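Local coordinates for glyceraldehyde-3-phosphate dehydrogenase (Sulfolobus solfataricus, PDB 1B7G), which oxidises and phosphorylates glyceraldehyde 3-phosphate to 1,3-bisphosphoglycerate in glycolysis, using NADP in marked preference to NAD, at residues R167-D170 / Q171-K175; D83-P86 / N87-A91; L268-R272 / N273-E277. The protein carries 1 engineered substitution. All coordinates share one frame; numbering follows the deposited sequence.

Contact 1. Residues R167-D170 / Q171-K175. With SO4 (sulfate ion), chain D; SO4 (sulfate ion), chain G.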
loop_
_atom_site.group_PDB
_atom_site.type_symbol
_atom_site.label_atom_id
_atom_site.label_comp_id
_atom_site.label_asym_id
_atom_site.label_seq_id
_atom_site.Cartn_x
_atom_site.Cartn_y
_atom_site.Cartn_z
ATOM N N ARG A 167 -7.258 13.447 -7.443
ATOM C CA ARG A 167 -6.145 12.606 -7.928
ATOM C C ARG A 167 -6.516 12.179 -9.328
ATOM O O ARG A 167 -7.722 12.044 -9.628
ATOM C CB ARG A 167 -5.925 11.438 -6.941
ATOM C CG ARG A 167 -7.136 10.450 -6.920
ATOM C CD ARG A 167 -6.838 9.340 -7.901
ATOM N NE ARG A 167 -7.812 8.279 -8.069
ATOM C CZ ARG A 167 -8.900 8.366 -8.819
ATOM N NH1 ARG A 167 -9.205 9.510 -9.461
ATOM N NH2 ARG A 167 -9.731 7.330 -8.929
ATOM N N ALA A 168 -5.579 12.081 -10.265
ATOM C CA ALA A 168 -5.825 11.752 -11.646
ATOM C C ALA A 168 -6.398 10.347 -11.886
ATOM O O ALA A 168 -7.340 10.148 -12.675
ATOM C CB ALA A 168 -4.464 11.822 -12.424
ATOM N N ALA A 169 -5.767 9.354 -11.288
ATOM C CA ALA A 169 -6.137 7.956 -11.518
ATOM C C ALA A 169 -5.596 7.113 -10.362
ATOM O O ALA A 169 -4.728 7.565 -9.627
ATOM C CB ALA A 169 -5.467 7.484 -12.825
ATOM N N ASP A 170 -6.229 5.967 -10.079
ATOM C CA ASP A 170 -5.680 5.184 -8.960
ATOM C C ASP A 170 -4.305 4.634 -9.365
ATOM O O ASP A 170 -3.957 4.532 -10.539
ATOM C CB ASP A 170 -6.596 4.065 -8.552
ATOM C CG ASP A 170 -7.877 4.649 -7.928
ATOM O OD1 ASP A 170 -7.701 5.600 -7.132
ATOM O OD2 ASP A 170 -8.944 4.132 -8.294
ATOM N N GLN A 171 -3.566 4.256 -8.340
ATOM C CA GLN A 171 -2.223 3.769 -8.455
ATOM C C GLN A 171 -2.064 2.544 -9.355
ATOM O O GLN A 171 -1.052 2.480 -10.086
ATOM C CB GLN A 171 -1.657 3.446 -7.066
ATOM C CG GLN A 171 -0.204 2.954 -7.201
ATOM C CD GLN A 171 0.456 2.900 -5.834
ATOM O OE1 GLN A 171 0.900 3.925 -5.310
ATOM N NE2 GLN A 171 0.442 1.694 -5.265
ATOM N N LYS A 172 -3.055 1.675 -9.420
ATOM C CA LYS A 172 -2.934 0.506 -10.315
ATOM C C LYS A 172 -3.100 0.891 -11.771
ATOM O O LYS A 172 -2.721 0.125 -12.663
ATOM C CB LYS A 172 -3.934 -0.592 -9.922
ATOM C CG LYS A 172 -5.325 -0.407 -10.543
ATOM C CD LYS A 172 -6.393 -1.090 -9.707
ATOM C CE LYS A 172 -7.701 -1.202 -10.453
ATOM N NZ LYS A 172 -8.801 -1.735 -9.605
ATOM N N GLU A 173 -3.757 2.007 -12.070
ATOM C CA GLU A 173 -3.982 2.381 -13.480
ATOM C C GLU A 173 -2.675 2.881 -14.048
ATOM O O GLU A 173 -1.871 3.569 -13.377
ATOM C CB GLU A 173 -5.167 3.352 -13.579
ATOM C CG GLU A 173 -6.334 3.014 -12.666
ATOM C CD GLU A 173 -7.526 3.942 -12.672
ATOM O OE1 GLU A 173 -8.462 3.725 -13.494
ATOM O OE2 GLU A 173 -7.654 4.910 -11.866
ATOM N N VAL A 174 -2.194 2.305 -15.152
ATOM C CA VAL A 174 -0.929 2.762 -15.730
ATOM C C VAL A 174 -1.206 3.377 -17.100
ATOM O O VAL A 174 -0.281 3.805 -17.772
ATOM C CB VAL A 174 0.114 1.623 -15.841
ATOM C CG1 VAL A 174 0.423 1.052 -14.461
ATOM C CG2 VAL A 174 -0.391 0.555 -16.790
ATOM N N LYS A 175 -2.470 3.398 -17.544
ATOM C CA LYS A 175 -2.717 4.015 -18.860
ATOM C C LYS A 175 -3.378 5.383 -18.768
ATOM O O LYS A 175 -3.796 5.926 -19.795
ATOM C CB LYS A 175 -3.531 3.074 -19.742
ATOM C CG LYS A 175 -2.726 1.791 -20.055
ATOM C CD LYS A 175 -3.543 0.847 -20.936
ATOM C CE LYS A 175 -2.721 -0.379 -21.335
ATOM N NZ LYS A 175 -2.923 -1.489 -20.356
HETATM S S SO4 D . -12.082 8.489 -11.495
HETATM O O1 SO4 D . -11.463 7.111 -11.509
HETATM O O2 SO4 D . -11.030 9.503 -11.238
HETATM O O3 SO4 D . -13.046 8.461 -10.343
HETATM O O4 SO4 D . -12.763 8.747 -12.780
HETATM S S SO4 G . -11.427 -0.128 -11.806
HETATM O O1 SO4 G . -10.478 -1.276 -11.633
HETATM O O2 SO4 G . -11.992 0.255 -10.470
HETATM O O3 SO4 G . -12.537 -0.545 -12.727
HETATM O O4 SO4 G . -10.708 1.048 -12.405
HETATM O O HOH W 1 -4.829 4.996 -5.610
#

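Contact 2. Residues D83-P86 / N87-A91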
loop_
_atom_site.group_PDB
_atom_site.type_symbol
_atom_site.label_atom_id
_atom_site.label_comp_id
_atom_site.label_asym_id
_atom_site.label_seq_id
_atom_site.Cartn_x
_atom_site.Cartn_y
_atom_site.Cartn_z
ATOM N N ASP A 83 -24.106 -2.558 -7.160
ATOM C CA ASP A 83 -23.586 -2.295 -8.505
ATOM C C ASP A 83 -22.397 -1.342 -8.396
ATOM O O ASP A 83 -22.570 -0.216 -7.927
ATOM C CB ASP A 83 -24.679 -1.727 -9.405
ATOM C CG ASP A 83 -24.234 -1.487 -10.835
ATOM O OD1 ASP A 83 -23.174 -0.872 -11.081
ATOM O OD2 ASP A 83 -24.982 -1.891 -11.751
ATOM N N THR A 84 -21.246 -1.837 -8.806
ATOM C CA THR A 84 -20.000 -1.071 -8.763
ATOM C C THR A 84 -19.327 -1.094 -10.124
ATOM O O THR A 84 -18.102 -1.137 -10.241
ATOM C CB THR A 84 -19.029 -1.579 -7.695
ATOM O OG1 THR A 84 -18.681 -2.943 -7.932
ATOM C CG2 THR A 84 -19.595 -1.467 -6.295
ATOM N N THR A 85 -20.130 -1.080 -11.171
ATOM C CA THR A 85 -19.698 -1.070 -12.540
ATOM C C THR A 85 -19.219 0.354 -12.928
ATOM O O THR A 85 -19.600 1.314 -12.283
ATOM C CB THR A 85 -20.862 -1.452 -13.478
ATOM O OG1 THR A 85 -21.946 -0.510 -13.343
ATOM C CG2 THR A 85 -21.360 -2.846 -13.140
ATOM N N PRO A 86 -18.608 0.480 -14.075
ATOM C CA PRO A 86 -18.090 1.770 -14.527
ATOM C C PRO A 86 -19.151 2.818 -14.674
ATOM O O PRO A 86 -20.353 2.506 -14.795
ATOM C CB PRO A 86 -17.294 1.411 -15.771
ATOM C CG PRO A 86 -17.058 -0.068 -15.728
ATOM C CD PRO A 86 -18.236 -0.650 -14.982
ATOM N N ASN A 87 -18.835 4.128 -14.623
ATOM C CA ASN A 87 -19.898 5.133 -14.764
ATOM C C ASN A 87 -20.700 4.836 -16.028
ATOM O O ASN A 87 -20.149 4.590 -17.099
ATOM C CB ASN A 87 -19.440 6.582 -14.836
ATOM C CG ASN A 87 -18.458 6.962 -13.748
ATOM O OD1 ASN A 87 -18.492 6.427 -12.642
ATOM N ND2 ASN A 87 -17.560 7.887 -14.066
ATOM N N GLY A 88 -22.030 4.919 -15.898
ATOM C CA GLY A 88 -22.887 4.668 -17.046
ATOM C C GLY A 88 -23.304 3.214 -17.198
ATOM O O GLY A 88 -24.359 2.938 -17.765
ATOM N N VAL A 89 -22.550 2.255 -16.675
ATOM C CA VAL A 89 -22.934 0.834 -16.808
ATOM C C VAL A 89 -24.052 0.505 -15.858
ATOM O O VAL A 89 -24.937 -0.319 -16.117
ATOM C CB VAL A 89 -21.689 -0.042 -16.670
ATOM C CG1 VAL A 89 -22.007 -1.528 -16.749
ATOM C CG2 VAL A 89 -20.665 0.329 -17.765
ATOM N N GLY A 90 -24.171 1.222 -14.738
ATOM C CA GLY A 90 -25.229 0.954 -13.772
ATOM C C GLY A 90 -26.605 1.134 -14.388
ATOM O O GLY A 90 -27.506 0.347 -14.138
ATOM N N ALA A 91 -26.754 2.162 -15.191
ATOM C CA ALA A 91 -27.960 2.485 -15.914
ATOM C C ALA A 91 -28.298 1.407 -16.943
ATOM O O ALA A 91 -29.456 1.235 -17.306
ATOM C CB ALA A 91 -27.762 3.828 -16.642
#

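Contact 3. Residues L268-R272 / N273-E277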
loop_
_atom_site.group_PDB
_atom_site.type_symbol
_atom_site.label_atom_id
_atom_site.label_comp_id
_atom_site.label_asym_id
_atom_site.label_seq_id
_atom_site.Cartn_x
_atom_site.Cartn_y
_atom_site.Cartn_z
ATOM N N LEU A 268 0.039 0.994 10.219
ATOM C CA LEU A 268 -1.049 0.632 11.113
ATOM C C LEU A 268 -1.645 -0.703 10.670
ATOM O O LEU A 268 -2.522 -1.272 11.351
ATOM C CB LEU A 268 -2.163 1.705 11.168
ATOM C CG LEU A 268 -1.866 2.949 12.006
ATOM C CD1 LEU A 268 -3.006 3.967 11.837
ATOM C CD2 LEU A 268 -1.709 2.645 13.488
ATOM N N LYS A 269 -1.200 -1.208 9.518
ATOM C CA LYS A 269 -1.606 -2.472 8.953
ATOM C C LYS A 269 -3.083 -2.496 8.605
ATOM O O LYS A 269 -3.786 -3.497 8.739
ATOM C CB LYS A 269 -1.195 -3.627 9.897
ATOM C CG LYS A 269 0.232 -3.634 10.425
ATOM C CD LYS A 269 1.315 -3.553 9.364
ATOM C CE LYS A 269 2.719 -3.493 9.979
ATOM N NZ LYS A 269 3.251 -4.840 10.372
ATOM N N ARG A 270 -3.613 -1.367 8.071
ATOM C CA ARG A 270 -5.003 -1.320 7.638
ATOM C C ARG A 270 -5.102 -2.110 6.336
ATOM O O ARG A 270 -4.137 -2.053 5.546
ATOM C CB ARG A 270 -5.479 0.138 7.459
ATOM C CG ARG A 270 -5.228 0.929 8.755
ATOM C CD ARG A 270 -5.984 2.256 8.784
ATOM N NE ARG A 270 -7.420 2.067 9.070
ATOM C CZ ARG A 270 -8.366 2.976 8.890
ATOM N NH1 ARG A 270 -8.090 4.210 8.400
ATOM N NH2 ARG A 270 -9.617 2.701 9.231
ATOM N N ASP A 271 -6.226 -2.759 6.104
ATOM C CA ASP A 271 -6.411 -3.607 4.933
ATOM C C ASP A 271 -6.247 -2.842 3.640
ATOM O O ASP A 271 -6.966 -1.855 3.413
ATOM C CB ASP A 271 -7.805 -4.254 4.985
ATOM C CG ASP A 271 -7.949 -5.365 3.967
ATOM O OD1 ASP A 271 -8.306 -5.118 2.800
ATOM O OD2 ASP A 271 -7.700 -6.530 4.358
ATOM N N ARG A 272 -5.321 -3.229 2.769
ATOM C CA ARG A 272 -5.076 -2.537 1.513
ATOM C C ARG A 272 -4.580 -1.112 1.725
ATOM O O ARG A 272 -4.552 -0.311 0.780
ATOM C CB ARG A 272 -6.276 -2.484 0.562
ATOM C CG ARG A 272 -6.984 -3.767 0.220
ATOM C CD ARG A 272 -7.763 -3.726 -1.066
ATOM N NE ARG A 272 -8.168 -5.023 -1.580
ATOM C CZ ARG A 272 -9.130 -5.800 -1.090
ATOM N NH1 ARG A 272 -9.805 -5.413 -0.022
ATOM N NH2 ARG A 272 -9.450 -6.957 -1.685
ATOM N N ASN A 273 -4.101 -0.716 2.881
ATOM C CA ASN A 273 -3.725 0.624 3.225
ATOM C C ASN A 273 -4.943 1.563 3.100
ATOM O O ASN A 273 -4.697 2.769 3.028
ATOM C CB ASN A 273 -2.582 1.236 2.394
ATOM C CG ASN A 273 -1.641 0.292 1.730
ATOM O OD1 ASN A 273 -1.344 0.416 0.531
ATOM N ND2 ASN A 273 -1.230 -0.762 2.444
ATOM N N ASP A 274 -6.177 1.094 3.218
ATOM C CA ASP A 274 -7.366 1.915 3.098
ATOM C C ASP A 274 -7.577 2.864 4.260
ATOM O O ASP A 274 -7.348 2.565 5.423
ATOM C CB ASP A 274 -8.650 1.053 2.922
ATOM C CG ASP A 274 -8.672 0.416 1.553
ATOM O OD1 ASP A 274 -7.811 0.800 0.704
ATOM O OD2 ASP A 274 -9.519 -0.451 1.288
ATOM N N ILE A 275 -8.013 4.094 3.934
ATOM C CA ILE A 275 -8.401 5.051 4.974
ATOM C C ILE A 275 -9.765 5.600 4.539
ATOM O O ILE A 275 -9.862 6.621 3.839
ATOM C CB ILE A 275 -7.447 6.198 5.199
ATOM C CG1 ILE A 275 -6.027 5.752 5.600
ATOM C CG2 ILE A 275 -7.962 7.232 6.209
ATOM C CD1 ILE A 275 -5.037 6.908 5.636
ATOM N N PRO A 276 -10.840 4.937 4.973
ATOM C CA PRO A 276 -12.169 5.288 4.544
ATOM C C PRO A 276 -12.729 6.556 5.177
ATOM O O PRO A 276 -13.824 7.006 4.803
ATOM C CB PRO A 276 -13.034 4.093 4.916
ATOM C CG PRO A 276 -12.122 3.051 5.488
ATOM C CD PRO A 276 -10.801 3.676 5.779
ATOM N N GLU A 277 -12.119 7.061 6.221
ATOM C CA GLU A 277 -12.551 8.237 6.927
ATOM C C GLU A 277 -12.139 9.552 6.236
ATOM O O GLU A 277 -11.067 9.585 5.618
ATOM C CB GLU A 277 -11.938 8.256 8.329
ATOM C CG GLU A 277 -12.310 6.997 9.165
ATOM C CD GLU A 277 -11.373 5.826 8.954
ATOM O OE1 GLU A 277 -10.409 5.943 8.154
ATOM O OE2 GLU A 277 -11.596 4.759 9.586
HETATM O O HOH W 2 -1.582 -2.061 4.909
HETATM O O HOH W 3 -9.613 -3.054 1.541
#

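Contact 1. Residues R167-D170 / Q171-K175
Asp170 to Glu173 make a type I beta turn, closed by the backbone N of Glu173 on Asp170 O at 3.0 Å. The Glu173 side chain folds back beside this bond: with CG next to its own backbone N (chi1 -40°) and the chain extended beyond, the carboxylate reaches the start of the turn. There Glu173 OE2 takes the N-H of Asp170 on its anti lone pair, a short 2.5 Å, and also lies against Ala169 CB. OE1 turns to Lys176. The loop leaves strand 157-167 of the catalytic domain and carries Arg167 into the substrate phosphate site, where a sulfate probably taken from the crystallisation liquor is bound. Arg167 NH1 holds O2 of that sulfate at 2.5 Å and Arg167 NH2 holds its O1 at 3.1 Å; Arg166 is the other residue of the phosphate site. Asp170 sets the guanidinium from another edge: Arg167 NE reaches Asp170 OD1 at 2.8 Å, within the guanidinium plane but 60° above that of the carboxylate. Gln300 also binds OD1. Lys172 stretches away to a second sulfate, NZ to O1 2.7 Å, with Glu39 and Thr11 as further partners, while Gln171 pairs with Gln171 of the second subunit.

Contact 2. Residues D83-P86 / N87-A91
Val89 packs against Thr85 and Pro86 where strand 80-83 of the Rossmann-type nucleotide-binding domain hands over to helix 89-99, a strand-turn-helix step beside the presumed cofactor site. Asn87 starts the second segment with its CB pointing away from the preceding loop, though Asn87 CB still lies 3.8 Å from Pro86 C; its side chain comes to within about 3 Å of Gly109, which probably binds the NAD cofactor. Gly88 follows with a phi of 90°, at which a CB would be pressed against the carbonyl oxygen of Asn87. These two residues are the corners of a type II turn, closed as the backbone N of Val89 binds Pro86 O at 2.9 Å in a fairly straight bond (159°). Val89 then sets its two methyls on different neighbours. Val89 CG1, opposite the backbone N across the CA-CB bond (chi1 178°), presses on Thr85 CB at 3.5 Å, tighter than usual van der Waals contact, while Val89 CG2 lies 3.8 Å from Pro86 CD on the proline ring. Gly90, buried in the first helical turn, sits against the Asp83 carboxylate, its CA 3.5 Å from Asp83 OD2, and passes its N-H to Glu110. That carboxylate is itself well fixed: OD2 is hydrogen-bonded to Tyr97 OH, and Asp83 OD1 forms an Asx turn with the backbone N of Thr85 at 3.1 Å. The same Asp83 OD1 receives a second bond on its syn lone pair, from the hydroxyl Thr85 OG1 at 2.6 Å.

Contact 3. Residues L268-R272 / N273-E277
The connection from helix 258-267 to strand 278-288 is clasped by a salt bridge between Arg270 and Glu277, just beyond the Schellman motif that ends the helix at Lys269. The two side chains come from opposite directions and meet end-on: Arg270 NH1 binds Glu277 OE1 and Arg270 NH2 binds Glu277 OE2, both at 2.9 Å. The guanidinium and carboxylate planes are only 26° apart, so each nitrogen has its own oxygen on the syn side. A bend in the arginine at chi3 (76°) turns its head along the segment, and Glu277, whose OE2 has a further donor in the backbone N of Leu335, bends at chi2 to receive it. One face of the guanidinium rests under Asp274 O, which lies 3.2 Å above the plane, while Ile275 and Pro276 pack obliquely beside NH1 and NH2.

Between the two charged residues the chain makes a type II turn followed by an overlapping type I' turn. Asn273 N closes the first on Arg270 O at 3.0 Å and Asp274 N the second on Asp271 O at 3.1 Å, with Arg272 and Asn273 both in the left-handed helical region. A water bridges Arg270 O and Asn273 ND2 across the first turn. Another water lies between Arg272 NH1, Asp271 OD1 and Asp274 OD2, 2.6 Å from the last. Arg272 NH1 also forms a salt bridge with Asp271 OD1 (3.2 Å) and another with Asp18, while Asp274 is paired with Arg15, both on helix 11-21. Across the subunit boundary Asp271 OD2 meets Lys269 of the second subunit, Arg272 NE meets Asp267 of that subunit, and the Asn273 amide pairs with its Asn273.

How the contacts relate
Along the chain contact 2 comes first, in the nucleotide-binding domain with its parallel sheet, followed by contacts 1 and 3 in the catalytic domain, on loops leading from strand 157-167 and into strand 278-288 of the mixed sheet. Centres of contacts 1 and 2 lie about 19 Å apart and those of 1 and 3 about 18 Å; 2 and 3, about 25 Å apart between centres, fall on opposite sides of the chain's centre. None touches another. Through Lys172, which reaches Thr11 and Glu39, contact 1 meets the nucleotide-binding domain, where contact 2 borders the probable cofactor site. The phosphate-site loop of contact 1 and the turns of contact 3 both lie at the subunit interface.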